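Local coordinates for protein formyltransferase PseJ (Anoxybacillus kamchatkensis G10, PDB 6EDK) that is a formyltransferase-family protein that binds 1YA in a pocket beside its central mixed beta sheet, at residues A[76-81]-A[122-127]; A[89-94]-A[160-165]; A[196-201]-A[207-212]. All blocks are in the same frame, centred on the assembly; numbering follows the deposited sequence.

Interaction 1. Residues A[76-81]-A[122-127]; sequences YIIHPD and HYIDSG. With 1YA (N-{4-[{[(6S)-2-amino-4-oxo-3,4,5,6,7,8-hexahydropteridin-6-yl]methyl}(formyl)amino]benzoyl}-L-glutamic acid), chain D.
Ile-78 and Ile-124 share one conformation: each turns CG1 anti to its own carbonyl carbon (chi1 -65° and -66°) and runs on extended, so that the two CD1 methyls meet at 3.9 Å with the side chains crossing nearly at right angles. The remaining branch of Ile-124, CG2, lies over the bicyclic ring of 1YA, 3.4 Å from its N3, and Ile-78 CD1 lies on the same side of that ring. Ile-78 belongs to the connection from strand 68-71 into helix 80-85, and Ile-124 to the loop that follows strand 118-123; in this formyltransferase-family domain the two loops, one after each strand, hold the bicyclic ring by backbone groups. Ile-78 N donates almost straight (172°) to 1YA N1 at 2.9 Å. N8 of the ligand donates to Tyr-76 O, while its amino group NA2 is shared between Ile-78 O and Asp-125 O. Asp-125 O also receives N3 at 2.9 Å. A water bridges the loops, donating to Ile-78 O at 2.9 Å and to Ser-126 O at 2.7 Å. Nearby, His-79 ND1 accepts from Asp-81 N as the N-cap of helix 80-85, and Pro-80 CB rests against Ser-126 CB.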
loop_
_atom_site.group_PDB
_atom_site.type_symbol
_atom_site.label_atom_id
_atom_site.label_comp_id
_atom_site.label_asym_id
_atom_site.label_seq_id
_atom_site.Cartn_x
_atom_site.Cartn_y
_atom_site.Cartn_z
ATOM N N TYR A 76 -7.126 5.824 -7.003
ATOM C CA TYR A 76 -6.787 6.329 -8.320
ATOM C C TYR A 76 -5.295 6.410 -8.542
ATOM O O TYR A 76 -4.477 6.535 -7.601
ATOM C CB TYR A 76 -7.429 7.734 -8.524
ATOM C CG TYR A 76 -8.910 7.724 -8.218
ATOM C CD1 TYR A 76 -9.835 7.242 -9.143
ATOM C CD2 TYR A 76 -9.401 8.145 -6.962
ATOM C CE1 TYR A 76 -11.188 7.214 -8.854
ATOM C CE2 TYR A 76 -10.759 8.109 -6.671
ATOM C CZ TYR A 76 -11.645 7.649 -7.633
ATOM O OH TYR A 76 -12.989 7.601 -7.357
ATOM N N ILE A 77 -4.940 6.348 -9.822
ATOM C CA ILE A 77 -3.574 6.599 -10.252
ATOM C C ILE A 77 -3.261 8.071 -10.056
ATOM O O ILE A 77 -4.056 8.936 -10.434
ATOM C CB ILE A 77 -3.409 6.163 -11.718
ATOM C CG1 ILE A 77 -3.845 4.694 -11.829
ATOM C CG2 ILE A 77 -1.982 6.377 -12.189
ATOM C CD1 ILE A 77 -4.104 4.210 -13.232
ATOM N N ILE A 78 -2.144 8.359 -9.427
ATOM C CA ILE A 78 -1.708 9.723 -9.170
ATOM C C ILE A 78 -0.951 10.238 -10.388
ATOM O O ILE A 78 0.017 9.614 -10.858
ATOM C CB ILE A 78 -0.840 9.803 -7.906
ATOM C CG1 ILE A 78 -1.700 9.431 -6.674
ATOM C CG2 ILE A 78 -0.287 11.200 -7.702
ATOM C CD1 ILE A 78 -0.869 9.168 -5.444
ATOM N N HIS A 79 -1.379 11.398 -10.880
ATOM C CA HIS A 79 -0.869 11.936 -12.141
ATOM C C HIS A 79 0.632 12.179 -12.076
ATOM O O HIS A 79 1.151 12.599 -11.040
ATOM C CB HIS A 79 -1.605 13.248 -12.433
ATOM C CG HIS A 79 -1.343 13.792 -13.796
ATOM N ND1 HIS A 79 -0.190 14.487 -14.111
ATOM C CD2 HIS A 79 -2.072 13.724 -14.932
ATOM C CE1 HIS A 79 -0.235 14.842 -15.381
ATOM N NE2 HIS A 79 -1.362 14.390 -15.902
ATOM N N PRO A 80 1.366 11.950 -13.180
ATOM C CA PRO A 80 2.844 12.031 -13.126
ATOM C C PRO A 80 3.398 13.387 -12.751
ATOM O O PRO A 80 4.486 13.489 -12.139
ATOM C CB PRO A 80 3.271 11.640 -14.548
ATOM C CG PRO A 80 2.110 10.912 -15.117
ATOM C CD PRO A 80 0.881 11.460 -14.483
ATOM N N ASP A 81 2.666 14.459 -13.062
ATOM C CA ASP A 81 3.126 15.781 -12.650
ATOM C C ASP A 81 3.034 15.923 -11.141
ATOM O O ASP A 81 3.904 16.535 -10.493
ATOM C CB ASP A 81 2.314 16.854 -13.372
ATOM C CG ASP A 81 2.579 16.866 -14.893
ATOM O OD1 ASP A 81 3.640 16.372 -15.331
ATOM O OD2 ASP A 81 1.721 17.356 -15.638
ATOM N N HIS A 122 6.481 2.093 -0.016
ATOM C CA HIS A 122 7.347 2.444 -1.125
ATOM C C HIS A 122 7.063 3.920 -1.512
ATOM O O HIS A 122 5.993 4.462 -1.221
ATOM C CB HIS A 122 7.139 1.535 -2.328
ATOM C CG HIS A 122 5.773 1.554 -2.924
ATOM N ND1 HIS A 122 5.446 2.356 -4.003
ATOM C CD2 HIS A 122 4.636 0.892 -2.600
ATOM C CE1 HIS A 122 4.179 2.155 -4.314
ATOM N NE2 HIS A 122 3.686 1.250 -3.496
ATOM N N TYR A 123 8.040 4.539 -2.161
ATOM C CA TYR A 123 7.800 5.857 -2.781
ATOM C C TYR A 123 6.908 5.696 -3.986
ATOM O O TYR A 123 7.018 4.724 -4.732
ATOM C CB TYR A 123 9.136 6.489 -3.187
ATOM C CG TYR A 123 9.906 7.024 -2.041
ATOM C CD1 TYR A 123 9.458 8.137 -1.338
ATOM C CD2 TYR A 123 11.118 6.485 -1.643
ATOM C CE1 TYR A 123 10.153 8.624 -0.290
ATOM C CE2 TYR A 123 11.809 6.985 -0.589
ATOM C CZ TYR A 123 11.341 8.083 0.071
ATOM O OH TYR A 123 12.041 8.613 1.144
ATOM N N ILE A 124 6.043 6.683 -4.208
ATOM C CA ILE A 124 5.160 6.684 -5.353
ATOM C C ILE A 124 5.912 7.229 -6.553
ATOM O O ILE A 124 6.466 8.340 -6.505
ATOM C CB ILE A 124 3.914 7.549 -5.089
ATOM C CG1 ILE A 124 3.071 6.921 -3.980
ATOM C CG2 ILE A 124 3.103 7.729 -6.362
ATOM C CD1 ILE A 124 2.116 7.892 -3.349
ATOM N N ASP A 125 5.919 6.473 -7.626
ATOM C CA ASP A 125 6.448 6.957 -8.904
ATOM C C ASP A 125 5.314 6.851 -9.897
ATOM O O ASP A 125 4.162 6.620 -9.514
ATOM C CB ASP A 125 7.735 6.227 -9.252
ATOM C CG ASP A 125 7.522 4.869 -9.854
ATOM O OD1 ASP A 125 6.379 4.464 -10.027
ATOM O OD2 ASP A 125 8.553 4.195 -10.164
ATOM N N SER A 126 5.622 7.093 -11.184
ATOM C CA SER A 126 4.550 7.283 -12.163
ATOM C C SER A 126 3.844 5.987 -12.480
ATOM O O SER A 126 2.683 5.999 -12.841
ATOM C CB SER A 126 5.111 7.898 -13.454
ATOM O OG SER A 126 6.393 7.338 -13.713
ATOM N N GLY A 127 4.527 4.843 -12.309
ATOM C CA GLY A 127 3.858 3.577 -12.489
ATOM C C GLY A 127 3.119 3.108 -11.246
ATOM O O GLY A 127 3.273 3.683 -10.166
HETATM N N1 1YA D . -0.516 6.237 -8.267
HETATM C C2 1YA D . 0.846 6.143 -8.836
HETATM N NA2 1YA D . 1.251 7.022 -9.919
HETATM N N3 1YA D . 1.887 5.183 -8.313
HETATM C C4 1YA D . 1.562 4.235 -7.239
HETATM O O4 1YA D . 2.438 3.478 -6.875
HETATM C C4A 1YA D . 0.183 4.326 -6.678
HETATM N N5 1YA D . -0.146 3.514 -5.620
HETATM C C6 1YA D . -1.674 3.323 -5.429
HETATM C C7 1YA D . -2.420 4.466 -5.502
HETATM N N8 1YA D . -2.098 5.452 -6.675
HETATM C C8A 1YA D . -0.859 5.360 -7.173
HETATM C C9 1YA D . -2.077 2.311 -6.526
HETATM N N10 1YA D . -3.490 1.897 -6.435
HETATM C C11 1YA D . -5.703 1.504 -10.023
HETATM C C12 1YA D . -6.147 2.401 -9.065
HETATM C C13 1YA D . -5.419 2.551 -7.890
HETATM C C14 1YA D . -4.282 1.787 -7.695
HETATM C C15 1YA D . -3.852 0.885 -8.651
HETATM C C16 1YA D . -4.572 0.742 -9.825
HETATM C C17 1YA D . -6.491 1.289 -11.340
HETATM N N 1YA D . -6.699 -0.139 -11.693
HETATM C CA 1YA D . -7.431 -0.598 -12.901
HETATM C CB 1YA D . -6.625 -0.245 -14.176
HETATM C CG 1YA D . -5.134 0.002 -13.893
HETATM C CD 1YA D . -4.281 -0.034 -15.174
HETATM O OE1 1YA D . -3.021 -0.061 -15.097
HETATM O OE2 1YA D . -4.842 -0.036 -16.301
HETATM C CT 1YA D . -7.677 -2.125 -12.784
HETATM O O2 1YA D . -7.231 -2.802 -11.809
HETATM O O1 1YA D . -8.340 -2.722 -13.666
HETATM C C18 1YA D . -4.127 1.519 -5.182
HETATM O O5 1YA D . -3.529 1.573 -4.161
HETATM O O 1YA D . -6.900 2.196 -11.973
HETATM O O HOH W 1 1.561 8.402 -12.978
#

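Interaction 2. Residues A[89-94]-A[160-165]; sequences RAINLH and KLFMEY. With 1YA (N-{4-[{[(6S)-2-amino-4-oxo-3,4,5,6,7,8-hexahydropteridin-6-yl]methyl}(formyl)amino]benzoyl}-L-glutamic acid), chain D.
Leu-93 and Phe-162 mark the closest backbone approach, 8.0 Å from CA to CA, where helix 147-169 passes over strand 90-94 at a spacing that only side chains bridge. The example shows how a single aromatic residue can fill such a gap. Phe-162 holds its ring anti to the backbone N (chi1 173°), which directs it from the helix toward the strand. The rim of the ring takes Ile-91: the CD1 methyl sits near the ring plane, 4.2 Å from Phe-162 CE1. Leu-93 uses both branches, CD2 at the base of the side chain, 4.1 Å from Phe-162 CB, and CD1 coming obliquely to the ring at 4.2 Å from Phe-162 CD1. Both aliphatic chains cross the phenylalanine at about a right angle, and the contact is wholly apolar and buried. Between Ile-91 and Leu-93, Asn-92 turns to the other side of the sheet, where it lines the 1YA pocket. Ile-91 and Leu-93 thus face the helix, while Asn-92 faces the ligand. Around the contact, Phe-162 also packs on Leu-38 and Phe-41 of helix 36-43, on Ile-70 of strand 68-71 and against the Trp-166 ring, while Ile-91 touches Phe-68 and Ile-134 of strands 68-71 and 133-138.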
loop_
_atom_site.group_PDB
_atom_site.type_symbol
_atom_site.label_atom_id
_atom_site.label_comp_id
_atom_site.label_asym_id
_atom_site.label_seq_id
_atom_site.Cartn_x
_atom_site.Cartn_y
_atom_site.Cartn_z
ATOM N N ARG A 89 8.614 12.727 -1.433
ATOM C CA ARG A 89 7.699 13.254 -0.448
ATOM C C ARG A 89 6.340 12.584 -0.535
ATOM O O ARG A 89 5.381 13.101 0.036
ATOM C CB ARG A 89 7.533 14.779 -0.608
ATOM C CG ARG A 89 8.804 15.595 -0.431
ATOM C CD ARG A 89 8.496 17.145 -0.437
ATOM N NE ARG A 89 8.034 17.622 -1.745
ATOM C CZ ARG A 89 7.191 18.652 -1.918
ATOM N NH1 ARG A 89 6.708 19.305 -0.864
ATOM N NH2 ARG A 89 6.813 19.018 -3.144
ATOM N N ALA A 90 6.229 11.475 -1.276
ATOM C CA ALA A 90 4.957 10.771 -1.405
ATOM C C ALA A 90 5.195 9.253 -1.308
ATOM O O ALA A 90 5.941 8.702 -2.118
ATOM C CB ALA A 90 4.300 11.059 -2.720
ATOM N N ILE A 91 4.502 8.598 -0.378
ATOM C CA ILE A 91 4.663 7.164 -0.148
ATOM C C ILE A 91 3.318 6.473 -0.265
ATOM O O ILE A 91 2.291 7.087 -0.073
ATOM C CB ILE A 91 5.275 6.841 1.194
ATOM C CG1 ILE A 91 4.373 7.179 2.384
ATOM C CG2 ILE A 91 6.639 7.468 1.396
ATOM C CD1 ILE A 91 4.966 6.936 3.678
ATOM N N ASN A 92 3.342 5.143 -0.473
ATOM C CA ASN A 92 2.136 4.349 -0.598
ATOM C C ASN A 92 2.356 3.082 0.270
ATOM O O ASN A 92 3.516 2.613 0.379
ATOM C CB ASN A 92 1.888 3.924 -2.023
ATOM C CG ASN A 92 0.607 3.109 -2.202
ATOM O OD1 ASN A 92 -0.475 3.552 -1.866
ATOM N ND2 ASN A 92 0.734 1.897 -2.769
ATOM N N LEU A 93 1.282 2.655 0.922
ATOM C CA LEU A 93 1.202 1.424 1.744
ATOM C C LEU A 93 0.457 0.357 0.962
ATOM O O LEU A 93 -0.763 0.455 0.728
ATOM C CB LEU A 93 0.479 1.676 3.067
ATOM C CG LEU A 93 1.215 2.409 4.162
ATOM C CD1 LEU A 93 1.909 3.690 3.744
ATOM C CD2 LEU A 93 0.315 2.695 5.344
ATOM N N HIS A 94 1.178 -0.715 0.560
ATOM C CA HIS A 94 0.675 -1.743 -0.340
ATOM C C HIS A 94 0.843 -3.092 0.342
ATOM O O HIS A 94 1.936 -3.402 0.788
ATOM C CB HIS A 94 1.490 -1.733 -1.644
ATOM C CG HIS A 94 1.018 -2.692 -2.663
ATOM N ND1 HIS A 94 -0.207 -2.578 -3.272
ATOM C CD2 HIS A 94 1.600 -3.795 -3.187
ATOM C CE1 HIS A 94 -0.380 -3.590 -4.107
ATOM N NE2 HIS A 94 0.706 -4.343 -4.073
ATOM N N LYS A 160 1.151 -1.478 11.475
ATOM C CA LYS A 160 2.257 -1.541 12.426
ATOM C C LYS A 160 3.565 -1.077 11.831
ATOM O O LYS A 160 4.330 -0.366 12.475
ATOM C CB LYS A 160 2.357 -2.990 12.923
ATOM C CG LYS A 160 3.346 -3.208 14.028
ATOM C CD LYS A 160 3.419 -4.680 14.512
ATOM C CE LYS A 160 4.486 -4.768 15.606
ATOM N NZ LYS A 160 5.012 -6.150 15.776
ATOM N N LEU A 161 3.918 -1.570 10.643
ATOM C CA LEU A 161 5.197 -1.243 10.031
ATOM C C LEU A 161 5.298 0.260 9.767
ATOM O O LEU A 161 6.352 0.882 9.964
ATOM C CB LEU A 161 5.304 -2.009 8.686
ATOM C CG LEU A 161 6.588 -1.892 7.882
ATOM C CD1 LEU A 161 7.778 -2.516 8.604
ATOM C CD2 LEU A 161 6.446 -2.546 6.498
ATOM N N PHE A 162 4.175 0.846 9.379
ATOM C CA PHE A 162 4.162 2.301 9.114
ATOM C C PHE A 162 4.464 3.067 10.403
ATOM O O PHE A 162 5.333 3.963 10.449
ATOM C CB PHE A 162 2.808 2.704 8.591
ATOM C CG PHE A 162 2.706 4.215 8.471
ATOM C CD1 PHE A 162 3.376 4.850 7.496
ATOM C CD2 PHE A 162 2.056 4.912 9.457
ATOM C CE1 PHE A 162 3.346 6.263 7.444
ATOM C CE2 PHE A 162 2.052 6.331 9.419
ATOM C CZ PHE A 162 2.710 6.925 8.414
ATOM N N MET A 163 3.727 2.731 11.458
ATOM C CA MET A 163 3.918 3.475 12.733
ATOM C C MET A 163 5.283 3.207 13.301
ATOM O O MET A 163 5.873 4.096 13.943
ATOM C CB MET A 163 2.845 3.095 13.749
ATOM C CG MET A 163 1.439 3.572 13.383
ATOM S SD MET A 163 0.059 3.436 14.565
ATOM C CE MET A 163 -0.205 1.652 14.533
ATOM N N GLU A 164 5.805 1.975 13.114
ATOM C CA GLU A 164 7.152 1.695 13.592
ATOM C C GLU A 164 8.184 2.558 12.910
ATOM O O GLU A 164 9.139 3.012 13.568
ATOM C CB GLU A 164 7.507 0.226 13.398
ATOM C CG GLU A 164 8.918 -0.160 13.770
ATOM C CD GLU A 164 9.135 -1.661 13.622
ATOM O OE1 GLU A 164 8.131 -2.392 13.358
ATOM O OE2 GLU A 164 10.280 -2.094 13.817
ATOM N N TYR A 165 8.016 2.832 11.621
ATOM C CA TYR A 165 9.084 3.521 10.876
ATOM C C TYR A 165 8.780 4.989 10.578
ATOM O O TYR A 165 9.677 5.720 10.166
ATOM C CB TYR A 165 9.394 2.793 9.559
ATOM C CG TYR A 165 10.246 1.567 9.755
ATOM C CD1 TYR A 165 11.617 1.643 9.805
ATOM C CD2 TYR A 165 9.667 0.325 9.950
ATOM C CE1 TYR A 165 12.398 0.537 10.007
ATOM C CE2 TYR A 165 10.492 -0.853 10.136
ATOM C CZ TYR A 165 11.857 -0.698 10.163
ATOM O OH TYR A 165 12.705 -1.779 10.356
HETATM N N1 1YA D . -0.516 6.237 -8.267
HETATM C C2 1YA D . 0.846 6.143 -8.836
HETATM N NA2 1YA D . 1.251 7.022 -9.919
HETATM N N3 1YA D . 1.887 5.183 -8.313
HETATM C C4 1YA D . 1.562 4.235 -7.239
HETATM O O4 1YA D . 2.438 3.478 -6.875
HETATM C C4A 1YA D . 0.183 4.326 -6.678
HETATM N N5 1YA D . -0.146 3.514 -5.620
HETATM C C6 1YA D . -1.674 3.323 -5.429
HETATM C C7 1YA D . -2.420 4.466 -5.502
HETATM N N8 1YA D . -2.098 5.452 -6.675
HETATM C C8A 1YA D . -0.859 5.360 -7.173
HETATM C C9 1YA D . -2.077 2.311 -6.526
HETATM N N10 1YA D . -3.490 1.897 -6.435
HETATM C C11 1YA D . -5.703 1.504 -10.023
HETATM C C12 1YA D . -6.147 2.401 -9.065
HETATM C C13 1YA D . -5.419 2.551 -7.890
HETATM C C14 1YA D . -4.282 1.787 -7.695
HETATM C C15 1YA D . -3.852 0.885 -8.651
HETATM C C16 1YA D . -4.572 0.742 -9.825
HETATM C C17 1YA D . -6.491 1.289 -11.340
HETATM N N 1YA D . -6.699 -0.139 -11.693
HETATM C CA 1YA D . -7.431 -0.598 -12.901
HETATM C CB 1YA D . -6.625 -0.245 -14.176
HETATM C CG 1YA D . -5.134 0.002 -13.893
HETATM C CD 1YA D . -4.281 -0.034 -15.174
HETATM O OE1 1YA D . -3.021 -0.061 -15.097
HETATM O OE2 1YA D . -4.842 -0.036 -16.301
HETATM C CT 1YA D . -7.677 -2.125 -12.784
HETATM O O2 1YA D . -7.231 -2.802 -11.809
HETATM O O1 1YA D . -8.340 -2.722 -13.666
HETATM C C18 1YA D . -4.127 1.519 -5.182
HETATM O O5 1YA D . -3.529 1.573 -4.161
HETATM O O 1YA D . -6.900 2.196 -11.973
#

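Interaction 3. Residues A[196-201]-A[207-212]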
loop_
_atom_site.group_PDB
_atom_site.type_symbol
_atom_site.label_atom_id
_atom_site.label_comp_id
_atom_site.label_asym_id
_atom_site.label_seq_id
_atom_site.Cartn_x
_atom_site.Cartn_y
_atom_site.Cartn_z
ATOM N N TYR A 196 -14.714 -18.849 -9.092
ATOM C CA TYR A 196 -15.441 -20.074 -8.795
ATOM C C TYR A 196 -14.777 -20.840 -7.665
ATOM O O TYR A 196 -15.405 -21.725 -7.073
ATOM C CB TYR A 196 -15.537 -20.951 -10.063
ATOM C CG TYR A 196 -14.273 -21.709 -10.368
ATOM C CD1 TYR A 196 -13.288 -21.161 -11.173
ATOM C CD2 TYR A 196 -14.047 -22.978 -9.819
ATOM C CE1 TYR A 196 -12.101 -21.846 -11.426
ATOM C CE2 TYR A 196 -12.882 -23.674 -10.061
ATOM C CZ TYR A 196 -11.906 -23.105 -10.863
ATOM O OH TYR A 196 -10.739 -23.795 -11.093
ATOM N N LEU A 197 -13.498 -20.541 -7.389
ATOM C CA LEU A 197 -12.823 -21.162 -6.252
ATOM C C LEU A 197 -13.276 -20.562 -4.934
ATOM O O LEU A 197 -13.260 -21.265 -3.923
ATOM C CB LEU A 197 -11.311 -20.999 -6.408
ATOM C CG LEU A 197 -10.673 -21.785 -7.554
ATOM C CD1 LEU A 197 -9.283 -21.263 -7.827
ATOM C CD2 LEU A 197 -10.613 -23.262 -7.227
ATOM N N LEU A 198 -13.717 -19.298 -4.951
ATOM C CA LEU A 198 -14.078 -18.587 -3.730
ATOM C C LEU A 198 -15.531 -18.871 -3.330
ATOM O O LEU A 198 -16.359 -17.975 -3.220
ATOM C CB LEU A 198 -13.843 -17.097 -3.914
ATOM C CG LEU A 198 -12.480 -16.695 -4.463
ATOM C CD1 LEU A 198 -12.285 -15.218 -4.237
ATOM C CD2 LEU A 198 -11.407 -17.534 -3.778
ATOM N N THR A 199 -15.788 -20.139 -3.022
ATOM C CA THR A 199 -17.133 -20.574 -2.680
ATOM C C THR A 199 -17.634 -19.978 -1.384
ATOM O O THR A 199 -18.849 -19.885 -1.212
ATOM C CB THR A 199 -17.188 -22.099 -2.587
ATOM O OG1 THR A 199 -16.087 -22.562 -1.803
ATOM C CG2 THR A 199 -17.129 -22.706 -3.980
ATOM N N ASP A 200 -16.734 -19.566 -0.474
ATOM C CA ASP A 200 -17.164 -18.927 0.767
ATOM C C ASP A 200 -16.695 -17.487 0.869
ATOM O O ASP A 200 -16.622 -16.943 1.958
ATOM C CB ASP A 200 -16.698 -19.733 1.980
ATOM C CG ASP A 200 -17.354 -21.097 2.050
ATOM O OD1 ASP A 200 -18.595 -21.128 2.048
ATOM O OD2 ASP A 200 -16.649 -22.124 2.081
ATOM N N GLY A 201 -16.470 -16.850 -0.269
ATOM C CA GLY A 201 -16.158 -15.425 -0.285
ATOM C C GLY A 201 -14.854 -15.208 0.492
ATOM O O GLY A 201 -13.882 -15.980 0.336
ATOM N N GLN A 207 -5.981 -22.750 1.584
ATOM C CA GLN A 207 -5.436 -24.029 1.116
ATOM C C GLN A 207 -6.045 -24.414 -0.230
ATOM O O GLN A 207 -5.336 -24.886 -1.118
ATOM C CB GLN A 207 -5.694 -25.114 2.181
ATOM C CG GLN A 207 -4.696 -26.271 2.217
ATOM C CD GLN A 207 -3.227 -25.813 2.300
ATOM O OE1 GLN A 207 -2.816 -25.078 3.225
ATOM N NE2 GLN A 207 -2.430 -26.248 1.324
ATOM N N LYS A 208 -7.340 -24.129 -0.427
ATOM C CA LYS A 208 -8.029 -24.420 -1.682
ATOM C C LYS A 208 -7.510 -23.620 -2.863
ATOM O O LYS A 208 -7.806 -23.969 -4.021
ATOM C CB LYS A 208 -9.534 -24.108 -1.535
ATOM C CG LYS A 208 -10.211 -24.904 -0.446
ATOM C CD LYS A 208 -11.727 -24.704 -0.458
ATOM C CE LYS A 208 -12.380 -25.631 0.564
ATOM N NZ LYS A 208 -13.776 -25.227 0.921
ATOM N N LEU A 209 -6.744 -22.543 -2.604
ATOM C CA LEU A 209 -6.377 -21.582 -3.618
ATOM C C LEU A 209 -4.928 -21.707 -4.053
ATOM O O LEU A 209 -4.573 -21.201 -5.127
ATOM C CB LEU A 209 -6.626 -20.162 -3.087
ATOM C CG LEU A 209 -7.987 -19.918 -2.478
ATOM C CD1 LEU A 209 -8.196 -18.430 -2.096
ATOM C CD2 LEU A 209 -9.063 -20.320 -3.468
ATOM N N ILE A 210 -4.095 -22.360 -3.253
ATOM C CA ILE A 210 -2.651 -22.266 -3.442
ATOM C C ILE A 210 -2.286 -22.911 -4.757
ATOM O O ILE A 210 -2.609 -24.085 -4.991
ATOM C CB ILE A 210 -1.893 -22.907 -2.284
ATOM C CG1 ILE A 210 -2.070 -22.049 -1.022
ATOM C CG2 ILE A 210 -0.408 -23.070 -2.665
ATOM C CD1 ILE A 210 -1.623 -22.709 0.201
ATOM N N GLY A 211 -1.626 -22.143 -5.617
ATOM C CA GLY A 211 -1.117 -22.597 -6.885
ATOM C C GLY A 211 -2.133 -22.705 -7.993
ATOM O O GLY A 211 -1.767 -23.130 -9.093
ATOM N N LYS A 212 -3.399 -22.383 -7.736
ATOM C CA LYS A 212 -4.447 -22.676 -8.710
ATOM C C LYS A 212 -4.279 -21.891 -9.984
ATOM O O LYS A 212 -4.859 -22.255 -10.997
ATOM C CB LYS A 212 -5.820 -22.405 -8.114
ATOM C CG LYS A 212 -6.278 -23.494 -7.203
ATOM C CD LYS A 212 -6.697 -24.738 -8.024
ATOM C CE LYS A 212 -7.419 -25.759 -7.161
ATOM N NZ LYS A 212 -6.581 -26.336 -6.065
#
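Leu-197 reaches across to residues 207-212 with three carbons, CB on Leu-209 and both methyls on Lys-212. Its CB rests 3.8 Å from Leu-209 CD2. With CG beside the backbone N and the chain then extended (chi2 165°), CD1 is carried on to Lys-212, whose CB lies 3.7 Å away; CD2 comes alongside the far end of that lysine, 4.1 Å from Lys-212 CE. Lys-212 is bent at chi2 (-74°) and again at chi4 (-63°), which lays its CB, CG and CE near the two methyls and brings NZ back to Lys-208 O in a weak hydrogen bond of 3.4 Å. Turns shape the contact on both sides. An inverse gamma turn centred on Leu-198 overlaps the type I beta turn from Leu-198 to Gly-201, and a type II beta turn spans Leu-209 to Lys-212, with Gly-211 taking the positive phi of its third position. Leu-198 CB points away from residues 207-212, yet the extended side chain swings CD2 back to lie 3.7 Å from Leu-209 CD2, the two leucines crossing at about a right angle. Lys-208, by contrast, stays stretched out along the rim of this apolar patch. Its NZ stops 4.4 Å from Asp-200 OD2, too far for a salt bridge, though the opposite charges probably attract. Behind the leucines, Leu-147 of helix 147-169 touches both Leu-198 and Leu-209, and Leu-108 of helix 106-112 packs on Leu-209 as well.

How the interactions relate
Interactions 1 and 2 meet in the central sheet, their centres 15 Å apart. Strands 118-123 and 90-94 are neighbours there, and backbone hydrogen bonds probably join them: His-122 O to Asn-92 N at 2.8 Å and Ile-124 N to Ala-90 O at 2.9 Å. Their segments alternate along the chain, and both contacts touch 1YA, interaction 1 supplying several of its backbone hydrogen bonds and interaction 2 contributing Asn-92, while the other face of strand 90-94 packs against helix 147-169. Interaction 3 comes later in the chain and stands apart, its nearest atoms about 17 Å from interaction 2 and about 22 Å from interaction 1. Helix 147-169 connects interactions 2 and 3 indirectly, touching interaction 3 through Leu-147 and carrying Phe-162.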